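Local atomic coordinates of transcriptional regulator (Rhodococcus sp., PDB entry 2O0Y), a protein that probably binds DNA and regulates transcription, as a member of the IclR family with a helix-turn-helix domain and a C-terminal domain of the GAF clan. Residues Q120-V125 with P162-D167; P147-A152 with S172-E177; A153-L158 with R183-D188. All blocks are in the same frame, centred on the assembly; numbering follows the deposited sequence.

Interaction 1 (Q120-V125 with P162-D167)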
ATOM      1  N   GLN B 120       9.210   7.282  -1.544  1.00 29.63           N
ATOM      2  CA  GLN B 120       8.518   6.352  -0.714  1.00 31.42           C
ATOM      3  C   GLN B 120       9.074   6.575   0.670  1.00 31.51           C
ATOM      4  O   GLN B 120      10.221   6.271   0.939  1.00 32.15           O
ATOM      5  CB  GLN B 120       8.747   4.937  -1.219  1.00 32.94           C
ATOM      6  CG  GLN B 120       7.918   4.621  -2.481  1.00 37.18           C
ATOM      7  CD  GLN B 120       7.629   3.132  -2.671  1.00 45.76           C
ATOM      8  OE1 GLN B 120       8.501   2.265  -2.443  1.00 45.26           O
ATOM      9  NE2 GLN B 120       6.387   2.824  -3.098  1.00 45.84           N
ATOM     10  N   GLY B 121       8.264   7.157   1.541  1.00 31.17           N
ATOM     11  CA  GLY B 121       8.732   7.560   2.886  1.00 30.97           C
ATOM     12  C   GLY B 121       9.828   8.595   2.717  1.00 30.06           C
ATOM     13  O   GLY B 121       9.650   9.554   1.966  1.00 29.91           O
ATOM     14  N   LEU B 122      10.958   8.397   3.396  1.00 29.25           N
ATOM     15  CA  LEU B 122      12.104   9.305   3.280  1.00 29.62           C
ATOM     16  C   LEU B 122      13.160   8.789   2.290  1.00 29.41           C
ATOM     17  O   LEU B 122      14.349   9.064   2.450  1.00 29.00           O
ATOM     18  CB  LEU B 122      12.770   9.541   4.642  1.00 29.71           C
ATOM     19  CG  LEU B 122      11.942  10.074   5.827  1.00 32.40           C
ATOM     20  CD1 LEU B 122      12.763  10.055   7.124  1.00 32.57           C
ATOM     21  CD2 LEU B 122      11.402  11.480   5.563  1.00 34.27           C
ATOM     22  N   SER B 123      12.718   8.060   1.263  1.00 29.33           N
ATOM     23  CA  SER B 123      13.620   7.427   0.322  1.00 29.44           C
ATOM     24  C   SER B 123      13.186   7.748  -1.096  1.00 29.93           C
ATOM     25  O   SER B 123      12.030   8.144  -1.320  1.00 29.70           O
ATOM     26  CB  SER B 123      13.543   5.914   0.505  1.00 30.41           C
ATOM     27  OG  SER B 123      13.906   5.550   1.824  1.00 31.58           O
ATOM     28  N   ARG B 124      14.107   7.566  -2.051  1.00 30.37           N
ATOM     29  CA  ARG B 124      13.807   7.616  -3.471  1.00 30.74           C
ATOM     30  C   ARG B 124      13.982   6.207  -4.016  1.00 30.57           C
ATOM     31  O   ARG B 124      14.841   5.443  -3.531  1.00 30.26           O
ATOM     32  CB  ARG B 124      14.730   8.578  -4.207  1.00 32.17           C
ATOM     33  CG  ARG B 124      16.184   8.094  -4.334  1.00 33.12           C
ATOM     34  CD  ARG B 124      17.021   9.012  -5.285  1.00 36.14           C
ATOM     35  NE  ARG B 124      18.245   9.226  -4.564  1.00 48.36           N
ATOM     36  CZ  ARG B 124      19.411   8.632  -4.767  1.00 47.72           C
ATOM     37  NH1 ARG B 124      19.630   7.820  -5.785  1.00 47.64           N
ATOM     38  NH2 ARG B 124      20.376   8.924  -3.940  1.00 47.31           N
ATOM     39  N   VAL B 125      13.142   5.870  -4.992  1.00 28.62           N
ATOM     40  CA  VAL B 125      13.052   4.529  -5.550  1.00 27.94           C
ATOM     41  C   VAL B 125      12.912   4.687  -7.028  1.00 27.72           C
ATOM     42  O   VAL B 125      12.069   5.454  -7.506  1.00 27.16           O
ATOM     43  CB  VAL B 125      11.802   3.791  -5.031  1.00 27.10           C
ATOM     44  CG1 VAL B 125      11.831   2.306  -5.446  1.00 28.02           C
ATOM     45  CG2 VAL B 125      11.748   3.902  -3.528  1.00 29.47           C
ATOM     46  N   PRO B 162       8.264  19.645   1.511  1.00 31.14           N
ATOM     47  CA  PRO B 162       9.160  20.455   2.323  1.00 31.32           C
ATOM     48  C   PRO B 162       9.058  20.089   3.805  1.00 31.40           C
ATOM     49  O   PRO B 162      10.006  20.322   4.546  1.00 31.43           O
ATOM     50  CB  PRO B 162       8.637  21.883   2.119  1.00 31.50           C
ATOM     51  CG  PRO B 162       7.202  21.701   1.786  1.00 31.80           C
ATOM     52  CD  PRO B 162       7.172  20.457   0.941  1.00 31.26           C
ATOM     53  N   GLU B 163       7.945  19.483   4.219  1.00 31.39           N
ATOM     54  CA  GLU B 163       7.767  19.136   5.644  1.00 31.70           C
ATOM     55  C   GLU B 163       8.694  17.982   6.058  1.00 31.81           C
ATOM     56  O   GLU B 163       8.881  17.729   7.257  1.00 31.39           O
ATOM     57  CB  GLU B 163       6.315  18.782   5.958  1.00 31.78           C
ATOM     58  CG  GLU B 163       5.874  17.358   5.561  1.00 31.30           C
ATOM     59  CD  GLU B 163       5.569  17.218   4.107  1.00 34.33           C
ATOM     60  OE1 GLU B 163       5.472  18.272   3.419  1.00 31.70           O
ATOM     61  OE2 GLU B 163       5.439  16.043   3.648  1.00 36.22           O
ATOM     62  N   LEU B 164       9.278  17.308   5.064  1.00 30.90           N
ATOM     63  CA  LEU B 164      10.153  16.171   5.314  1.00 30.93           C
ATOM     64  C   LEU B 164      11.640  16.506   5.292  1.00 30.21           C
ATOM     65  O   LEU B 164      12.466  15.660   5.626  1.00 30.16           O
ATOM     66  CB  LEU B 164       9.864  15.043   4.322  1.00 31.04           C
ATOM     67  CG  LEU B 164       8.528  14.309   4.502  1.00 32.30           C
ATOM     68  CD1 LEU B 164       8.544  13.048   3.683  1.00 33.56           C
ATOM     69  CD2 LEU B 164       8.250  13.982   5.951  1.00 32.55           C
ATOM     70  N   ILE B 165      11.983  17.729   4.907  1.00 29.55           N
ATOM     71  CA  ILE B 165      13.388  18.087   4.711  1.00 28.01           C
ATOM     72  C   ILE B 165      14.242  17.871   5.988  1.00 28.10           C
ATOM     73  O   ILE B 165      15.305  17.231   5.944  1.00 26.90           O
ATOM     74  CB  ILE B 165      13.521  19.497   4.078  1.00 28.31           C
ATOM     75  CG1 ILE B 165      13.202  19.396   2.565  1.00 27.97           C
ATOM     76  CG2 ILE B 165      14.924  20.054   4.278  1.00 27.25           C
ATOM     77  CD1 ILE B 165      13.256  20.712   1.802  1.00 29.70           C
ATOM     78  N   ASP B 166      13.748  18.345   7.124  1.00 27.54           N
ATOM     79  CA  ASP B 166      14.486  18.192   8.379  1.00 28.87           C
ATOM     80  C   ASP B 166      14.819  16.728   8.686  1.00 28.77           C
ATOM     81  O   ASP B 166      15.951  16.410   9.060  1.00 27.72           O
ATOM     82  CB  ASP B 166      13.716  18.814   9.542  1.00 28.92           C
ATOM     83  CG  ASP B 166      13.922  20.316   9.654  1.00 31.62           C
ATOM     84  OD1 ASP B 166      14.918  20.843   9.110  1.00 35.11           O
ATOM     85  OD2 ASP B 166      13.087  20.980  10.308  1.00 34.24           O
ATOM     86  N   ASP B 167      13.832  15.844   8.522  1.00 29.60           N
ATOM     87  CA  ASP B 167      14.011  14.443   8.872  1.00 30.74           C
ATOM     88  C   ASP B 167      14.989  13.760   7.922  1.00 30.91           C
ATOM     89  O   ASP B 167      15.854  12.991   8.357  1.00 31.56           O
ATOM     90  CB  ASP B 167      12.669  13.707   8.908  1.00 31.08           C
ATOM     91  CG  ASP B 167      11.741  14.218  10.000  1.00 32.85           C
ATOM     92  OD1 ASP B 167      12.197  14.727  11.073  1.00 33.56           O
ATOM     93  OD2 ASP B 167      10.521  14.094   9.771  1.00 34.96           O
TER
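Leu122 and Leu164 meet through their branch ends, and this small apolar touch carries most of the contact between 120-125 and 162-167. CD2 of Leu122 lies 3.8 Å from Leu164 CD1 and 4.0 Å from Leu164 CD2, so a single methyl settles against both branches of the opposing leucine, the two side chains crossing at a slant. The other branch of Leu122 is turned along the second segment: its CD1 approaches Asp167 CB at 4.1 Å, touching the aliphatic root of the aspartate and not its carboxylate. Leu122 CG is anti to the carbonyl carbon (chi1 -56°), which carries the two branches toward Leu164 and Asp167. Leu164 CD1 also comes within 4.0 Å of Gly121 O, a carbonyl that accepts a hydrogen bond from Arg119 NH1. No hydrogen bond joins the segments, and the contact is held by van der Waals packing alone.

Leu122 is carried by a type II' beta turn from Gln120 to Ser123, closed in both directions: Gln120 N donates to Ser123 O at 3.0 Å, and Ser123 N to Gln120 O at 3.1 Å. Gly121 takes the first corner with a positive phi of 62°, and Leu122 the second. On the other side, Leu164 and Asp167 are three residues apart, about one helical turn, which lets both flank the Leu122 branches. Their neighbour Ile165 points away, onto Arg183 and Val186.

The contact lies at the surface, where Glu97 of the second subunit packs on both Leu122 and Leu164. It joins the beta hairpin of strands 113-120 and 123-130, part of the antiparallel sheet of the C-terminal domain, to the N-terminal part of helix 165-171 and the residues leading into it; Ile165 and Asp166 there rest on helix 178-192.

Interaction 2 (P147-A152 with S172-E177)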
ATOM      1  N   PRO B 147      18.681   7.128  -0.319  1.00 33.88           N
ATOM      2  CA  PRO B 147      18.383   8.314   0.487  1.00 33.43           C
ATOM      3  C   PRO B 147      17.879   9.472  -0.360  1.00 32.77           C
ATOM      4  O   PRO B 147      18.038   9.455  -1.591  1.00 31.71           O
ATOM      5  CB  PRO B 147      19.743   8.656   1.127  1.00 33.38           C
ATOM      6  CG  PRO B 147      20.755   8.033   0.227  1.00 34.77           C
ATOM      7  CD  PRO B 147      20.113   6.772  -0.284  1.00 34.15           C
ATOM      8  N   LEU B 148      17.252  10.453   0.289  1.00 30.48           N
ATOM      9  CA  LEU B 148      16.782  11.652  -0.443  1.00 30.33           C
ATOM     10  C   LEU B 148      17.763  12.818  -0.261  1.00 29.60           C
ATOM     11  O   LEU B 148      17.570  13.866  -0.855  1.00 29.77           O
ATOM     12  CB  LEU B 148      15.407  12.116   0.077  1.00 29.20           C
ATOM     13  CG  LEU B 148      14.120  11.373  -0.290  1.00 28.99           C
ATOM     14  CD1 LEU B 148      12.965  11.981   0.496  1.00 25.82           C
ATOM     15  CD2 LEU B 148      13.891  11.460  -1.798  1.00 28.58           C
ATOM     16  N   TRP B 149      18.798  12.612   0.551  1.00 29.53           N
ATOM     17  CA  TRP B 149      19.722  13.710   0.954  1.00 30.06           C
ATOM     18  C   TRP B 149      20.895  13.903   0.002  1.00 30.60           C
ATOM     19  O   TRP B 149      21.542  14.939   0.049  1.00 30.21           O
ATOM     20  CB  TRP B 149      20.197  13.587   2.417  1.00 30.06           C
ATOM     21  CG  TRP B 149      20.742  12.241   2.778  1.00 30.89           C
ATOM     22  CD1 TRP B 149      20.076  11.214   3.425  1.00 31.64           C
ATOM     23  CD2 TRP B 149      22.070  11.763   2.540  1.00 31.92           C
ATOM     24  NE1 TRP B 149      20.914  10.129   3.582  1.00 30.68           N
ATOM     25  CE2 TRP B 149      22.141  10.439   3.050  1.00 32.74           C
ATOM     26  CE3 TRP B 149      23.207  12.319   1.931  1.00 32.29           C
ATOM     27  CZ2 TRP B 149      23.307   9.657   2.950  1.00 35.36           C
ATOM     28  CZ3 TRP B 149      24.359  11.547   1.836  1.00 33.23           C
ATOM     29  CH2 TRP B 149      24.398  10.225   2.334  1.00 33.31           C
ATOM     30  N   ALA B 150      21.133  12.932  -0.888  1.00 29.98           N
ATOM     31  CA  ALA B 150      22.190  13.025  -1.893  1.00 30.58           C
ATOM     32  C   ALA B 150      21.630  12.863  -3.319  1.00 29.31           C
ATOM     33  O   ALA B 150      20.850  11.952  -3.564  1.00 30.25           O
ATOM     34  CB  ALA B 150      23.266  11.934  -1.644  1.00 29.97           C
ATOM     35  N   GLY B 151      22.035  13.739  -4.229  1.00 29.12           N
ATOM     36  CA  GLY B 151      21.743  13.607  -5.671  1.00 29.08           C
ATOM     37  C   GLY B 151      20.570  14.475  -6.134  1.00 29.82           C
ATOM     38  O   GLY B 151      19.828  15.048  -5.317  1.00 28.93           O
ATOM     39  N   ALA B 152      20.413  14.576  -7.456  1.00 28.83           N
ATOM     40  CA  ALA B 152      19.473  15.492  -8.093  1.00 27.84           C
ATOM     41  C   ALA B 152      18.024  15.063  -7.892  1.00 28.18           C
ATOM     42  O   ALA B 152      17.193  15.897  -7.588  1.00 28.74           O
ATOM     43  CB  ALA B 152      19.757  15.584  -9.595  1.00 26.86           C
ATOM     44  N   SER B 172      21.019  12.031   7.081  1.00 35.30           N
ATOM     45  CA  SER B 172      22.290  12.090   6.375  1.00 35.87           C
ATOM     46  C   SER B 172      23.463  11.845   7.332  1.00 36.58           C
ATOM     47  O   SER B 172      23.282  11.861   8.562  1.00 36.31           O
ATOM     48  CB  SER B 172      22.434  13.446   5.685  1.00 35.60           C
ATOM     49  OG  SER B 172      22.985  14.390   6.572  1.00 34.78           O
ATOM     50  N   PRO B 173      24.678  11.623   6.786  1.00 37.35           N
ATOM     51  CA  PRO B 173      25.841  11.591   7.670  1.00 38.02           C
ATOM     52  C   PRO B 173      26.365  12.994   8.061  1.00 38.72           C
ATOM     53  O   PRO B 173      27.366  13.094   8.776  1.00 38.25           O
ATOM     54  CB  PRO B 173      26.880  10.824   6.849  1.00 38.35           C
ATOM     55  CG  PRO B 173      26.538  11.125   5.432  1.00 37.62           C
ATOM     56  CD  PRO B 173      25.048  11.373   5.385  1.00 37.19           C
ATOM     57  N   HIS B 174      25.667  14.054   7.633  1.00 38.91           N
ATOM     58  CA  HIS B 174      26.144  15.433   7.824  1.00 39.27           C
ATOM     59  C   HIS B 174      25.855  16.079   9.196  1.00 39.32           C
ATOM     60  O   HIS B 174      25.071  15.562   9.994  1.00 39.31           O
ATOM     61  CB  HIS B 174      25.619  16.311   6.694  1.00 38.98           C
ATOM     62  CG  HIS B 174      25.908  15.763   5.338  1.00 39.91           C
ATOM     63  ND1 HIS B 174      24.924  15.555   4.390  1.00 39.99           N
ATOM     64  CD2 HIS B 174      27.068  15.358   4.771  1.00 41.06           C
ATOM     65  CE1 HIS B 174      25.467  15.063   3.293  1.00 40.36           C
ATOM     66  NE2 HIS B 174      26.765  14.922   3.500  1.00 43.59           N
ATOM     67  N   GLY B 175      26.497  17.218   9.454  1.00 39.27           N
ATOM     68  CA  GLY B 175      26.311  17.944  10.711  1.00 39.35           C
ATOM     69  C   GLY B 175      24.985  18.708  10.785  1.00 39.52           C
ATOM     70  O   GLY B 175      24.215  18.706   9.822  1.00 38.23           O
ATOM     71  N   PRO B 176      24.732  19.401  11.932  1.00 39.67           N
ATOM     72  CA  PRO B 176      23.423  20.031  12.234  1.00 40.18           C
ATOM     73  C   PRO B 176      23.062  21.269  11.383  1.00 40.67           C
ATOM     74  O   PRO B 176      21.868  21.539  11.168  1.00 40.99           O
ATOM     75  CB  PRO B 176      23.530  20.409  13.728  1.00 40.63           C
ATOM     76  CG  PRO B 176      24.832  19.719  14.225  1.00 40.16           C
ATOM     77  CD  PRO B 176      25.711  19.613  13.019  1.00 40.17           C
ATOM     78  N   GLU B 177      24.108  21.928  10.800  1.00 40.64           N
ATOM     79  CA  GLU B 177      23.856  23.067   9.871  1.00 40.25           C
ATOM     80  C   GLU B 177      23.334  22.630   8.482  1.00 38.23           C
ATOM     81  O   GLU B 177      22.944  23.491   7.655  1.00 38.86           O
ATOM     82  CB  GLU B 177      25.137  23.887   9.622  1.00 39.52           C
TER
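One face of the Trp149 indole lies against Ser172 and Pro173, so that a Ser-Pro step, backbone and proline ring together, serves as its stacking surface, the striking feature here. The CA of Ser172 stands 3.6 Å from the centroid of the five-membered ring of Trp149, only 6° off the ring normal, while Pro173 CD sits 3.5 Å from the centroid of the six-membered ring. Both are CH-pi contacts on the same face, so consecutive residues each occupy one ring of the indole. Pro173 CD is nearest to Trp149 CH2, at 3.3 Å, and Ser172 CB reaches Trp149 CG at 3.6 Å. CB of Pro147, two residues before the tryptophan, lies over the opposite face, toward its rim.

His174 adds a more glancing touch. Its CE1 is 3.8 Å from Trp149 CE3, and the imidazole plane stands nearly perpendicular to the indole, at 87°, with an oblique approach.

Trp149 CG lies between its own backbone N and carbonyl carbon (chi1 51°), a rotamer that swings the indole out toward the 172-174 turn. That turn is shaped by Ser172, whose OG accepts a hydrogen bond from His174 N at 2.9 Å, forming an ST turn. The same hydroxyl is bonded to Ala169 O in the last turn of helix 165-171. These bonds tie the serine to the helix before it and to the peptide after it, fixing the surface on which the indole rests.

Phe178 of the next helix touches Trp149 and meets His174 edge-to-face. Trp149, Pro173, His174 and Phe178 thus gather here, with Val168 alongside, and through CH-pi stacking the loop from strand 146-147 to helix 152-157 packs on the ST turn at the start of the loop between helices 165-171 and 178-192.

Interaction 3 (A153-L158 with R183-D188)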
ATOM      1  N   ALA B 153      17.726  13.781  -8.093  1.00 27.99           N
ATOM      2  CA  ALA B 153      16.362  13.267  -7.967  1.00 27.14           C
ATOM      3  C   ALA B 153      15.813  13.560  -6.575  1.00 28.10           C
ATOM      4  O   ALA B 153      14.671  14.007  -6.451  1.00 28.45           O
ATOM      5  CB  ALA B 153      16.316  11.788  -8.244  1.00 27.33           C
ATOM      6  N   GLY B 154      16.605  13.313  -5.525  1.00 27.47           N
ATOM      7  CA  GLY B 154      16.119  13.531  -4.160  1.00 25.84           C
ATOM      8  C   GLY B 154      15.612  14.957  -3.937  1.00 27.50           C
ATOM      9  O   GLY B 154      14.558  15.171  -3.341  1.00 26.87           O
ATOM     10  N   LYS B 155      16.383  15.956  -4.375  1.00 27.30           N
ATOM     11  CA  LYS B 155      15.962  17.349  -4.234  1.00 27.96           C
ATOM     12  C   LYS B 155      14.753  17.731  -5.111  1.00 27.20           C
ATOM     13  O   LYS B 155      14.009  18.636  -4.776  1.00 28.18           O
ATOM     14  CB  LYS B 155      17.145  18.291  -4.482  1.00 26.92           C
ATOM     15  CG  LYS B 155      18.116  18.309  -3.283  1.00 30.13           C
ATOM     16  CD  LYS B 155      19.417  19.105  -3.581  1.00 31.42           C
ATOM     17  CE  LYS B 155      20.603  18.194  -3.952  1.00 32.52           C
ATOM     18  NZ  LYS B 155      21.208  17.442  -2.762  1.00 29.44           N
ATOM     19  N   ILE B 156      14.562  17.047  -6.235  1.00 27.14           N
ATOM     20  CA  ILE B 156      13.355  17.263  -7.048  1.00 25.83           C
ATOM     21  C   ILE B 156      12.154  16.672  -6.296  1.00 27.08           C
ATOM     22  O   ILE B 156      11.157  17.341  -6.131  1.00 26.57           O
ATOM     23  CB  ILE B 156      13.476  16.670  -8.475  1.00 26.75           C
ATOM     24  CG1 ILE B 156      14.505  17.473  -9.319  1.00 23.48           C
ATOM     25  CG2 ILE B 156      12.087  16.593  -9.172  1.00 25.95           C
ATOM     26  CD1 ILE B 156      14.034  18.885  -9.688  1.00 24.21           C
ATOM     27  N   LEU B 157      12.268  15.443  -5.777  1.00 27.24           N
ATOM     28  CA  LEU B 157      11.148  14.844  -5.032  1.00 26.81           C
ATOM     29  C   LEU B 157      10.779  15.672  -3.821  1.00 27.25           C
ATOM     30  O   LEU B 157       9.613  15.703  -3.446  1.00 27.74           O
ATOM     31  CB  LEU B 157      11.470  13.414  -4.605  1.00 27.33           C
ATOM     32  CG  LEU B 157      11.640  12.486  -5.815  1.00 26.24           C
ATOM     33  CD1 LEU B 157      12.315  11.183  -5.371  1.00 24.54           C
ATOM     34  CD2 LEU B 157      10.248  12.220  -6.446  1.00 24.29           C
ATOM     35  N   LEU B 158      11.753  16.343  -3.199  1.00 26.32           N
ATOM     36  CA  LEU B 158      11.455  17.094  -1.967  1.00 26.33           C
ATOM     37  C   LEU B 158      10.729  18.386  -2.278  1.00 27.64           C
ATOM     38  O   LEU B 158      10.338  19.094  -1.362  1.00 28.74           O
ATOM     39  CB  LEU B 158      12.724  17.408  -1.162  1.00 25.93           C
ATOM     40  CG  LEU B 158      13.312  16.198  -0.442  1.00 26.34           C
ATOM     41  CD1 LEU B 158      14.759  16.476   0.042  1.00 25.25           C
ATOM     42  CD2 LEU B 158      12.371  15.754   0.717  1.00 28.78           C
ATOM     43  N   ARG B 183      17.411  22.543   2.422  1.00 33.74           N
ATOM     44  CA  ARG B 183      16.225  23.386   2.177  1.00 34.17           C
ATOM     45  C   ARG B 183      16.477  24.451   1.088  1.00 34.60           C
ATOM     46  O   ARG B 183      15.598  24.728   0.258  1.00 34.36           O
ATOM     47  CB  ARG B 183      15.767  24.054   3.485  1.00 34.30           C
ATOM     48  CG  ARG B 183      14.376  24.715   3.445  1.00 35.99           C
ATOM     49  CD  ARG B 183      13.927  25.232   4.828  1.00 40.10           C
ATOM     50  NE  ARG B 183      13.523  24.099   5.655  1.00 44.19           N
ATOM     51  CZ  ARG B 183      14.254  23.566   6.633  1.00 44.80           C
ATOM     52  NH1 ARG B 183      15.436  24.079   6.963  1.00 44.67           N
ATOM     53  NH2 ARG B 183      13.784  22.516   7.289  1.00 45.58           N
ATOM     54  N   GLU B 184      17.679  25.027   1.085  1.00 34.65           N
ATOM     55  CA  GLU B 184      18.007  26.105   0.150  1.00 35.85           C
ATOM     56  C   GLU B 184      18.226  25.550  -1.259  1.00 35.96           C
ATOM     57  O   GLU B 184      17.723  26.107  -2.236  1.00 35.99           O
ATOM     58  CB  GLU B 184      19.210  26.938   0.631  1.00 35.91           C
ATOM     59  CG  GLU B 184      18.948  27.745   1.937  1.00 38.42           C
ATOM     60  CD  GLU B 184      19.986  28.860   2.202  1.00 41.56           C
ATOM     61  OE1 GLU B 184      20.914  29.021   1.367  1.00 43.21           O
ATOM     62  OE2 GLU B 184      19.871  29.581   3.241  1.00 42.12           O
ATOM     63  N   LYS B 185      18.925  24.421  -1.357  1.00 36.07           N
ATOM     64  CA  LYS B 185      19.146  23.786  -2.651  1.00 35.97           C
ATOM     65  C   LYS B 185      17.810  23.310  -3.265  1.00 36.10           C
ATOM     66  O   LYS B 185      17.601  23.462  -4.471  1.00 35.72           O
ATOM     67  CB  LYS B 185      20.144  22.644  -2.529  1.00 36.37           C
ATOM     68  CG  LYS B 185      21.533  23.079  -1.995  1.00 37.93           C
ATOM     69  CD  LYS B 185      22.475  21.861  -1.768  1.00 41.65           C
ATOM     70  CE  LYS B 185      21.820  20.771  -0.886  1.00 39.88           C
ATOM     71  NZ  LYS B 185      22.548  19.459  -0.809  1.00 41.13           N
ATOM     72  N   VAL B 186      16.893  22.766  -2.447  1.00 35.26           N
ATOM     73  CA  VAL B 186      15.584  22.359  -2.977  1.00 34.28           C
ATOM     74  C   VAL B 186      14.882  23.579  -3.605  1.00 34.28           C
ATOM     75  O   VAL B 186      14.313  23.493  -4.678  1.00 33.67           O
ATOM     76  CB  VAL B 186      14.673  21.683  -1.911  1.00 34.10           C
ATOM     77  CG1 VAL B 186      13.306  21.404  -2.497  1.00 33.67           C
ATOM     78  CG2 VAL B 186      15.308  20.388  -1.355  1.00 33.91           C
ATOM     79  N   GLU B 187      14.931  24.711  -2.925  1.00 34.49           N
ATOM     80  CA  GLU B 187      14.360  25.955  -3.446  1.00 35.63           C
ATOM     81  C   GLU B 187      14.966  26.472  -4.764  1.00 34.97           C
ATOM     82  O   GLU B 187      14.239  26.950  -5.641  1.00 34.87           O
ATOM     83  CB  GLU B 187      14.441  27.067  -2.377  1.00 36.07           C
ATOM     84  CG  GLU B 187      13.096  27.415  -1.815  1.00 39.42           C
ATOM     85  CD  GLU B 187      12.110  27.815  -2.901  1.00 43.68           C
ATOM     86  OE1 GLU B 187      12.359  28.863  -3.569  1.00 43.48           O
ATOM     87  OE2 GLU B 187      11.100  27.078  -3.081  1.00 43.08           O
ATOM     88  N   ASP B 188      16.291  26.439  -4.854  1.00 35.35           N
ATOM     89  CA  ASP B 188      17.029  26.721  -6.091  1.00 35.72           C
ATOM     90  C   ASP B 188      16.517  25.834  -7.250  1.00 35.40           C
ATOM     91  O   ASP B 188      16.334  26.298  -8.366  1.00 35.67           O
ATOM     92  CB  ASP B 188      18.506  26.430  -5.880  1.00 36.02           C
ATOM     93  CG  ASP B 188      19.138  27.290  -4.794  1.00 39.54           C
ATOM     94  OD1 ASP B 188      18.424  28.040  -4.096  1.00 41.50           O
ATOM     95  OD2 ASP B 188      20.372  27.209  -4.641  1.00 42.08           O
TER
HETATM   96  O   HOH W   1      14.618  20.885  -6.105  1.00 33.79           O
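Lys155 and Lys185 run obliquely against each other along their aliphatic stems and converge at their amines, while Val186 fits beside them. CD of Lys155 lies 3.8 Å from Lys185 CB, and bends at chi3 and chi4 of Lys155 and at chi3 of Lys185 bring their terminal amines together, with Lys155 NZ 3.1 Å from Lys185 NZ.

Val186 uses its two branches differently. CG1, anti to the backbone N (chi1 175°), faces carbonyl oxygens, coming within 3.7 Å of Lys155 O. CG2 turns to side chains, reaching Leu158 CB at 3.9 Å and Lys155 CG at 4.0 Å; Leu158 and Val186 cross nearly at right angles. Between the two backbones a water donates to Lys155 O at 2.7 Å and to Val186 O at 3.0 Å, bridging helices 152-157 and 178-192.

Lys155 NZ forms a salt bridge with Glu200 OE1, and Lys185 also packs on Glu200. The glutamate thus probably offsets the cost of holding two amines so close, and the proximity would be expected to lower the proton affinity of at least one. No direct hydrogen bond links the segments; apolar contact and one shared water join the helices, with Glu200 pairing with Lys155 from outside.

The three contacts form a compact group within the C-terminal domain, each centre about 11 Å from the other two. Their first segments come in the order 120-125, 147-152 and 153-158, and their second segments follow in the same order, so the connections interleave along the chain. Helix 165-171 lies among them: interaction 1 uses its N-terminal part, interaction 2 the loop after it, and interaction 3 joins the helices before and after it. Direct bridges include the salt bridge from Asp166 to Arg183 and packing of Leu148 on Leu157 and Leu158. The effect is to knit three consecutive helices together and pack them against the six-stranded antiparallel sheet.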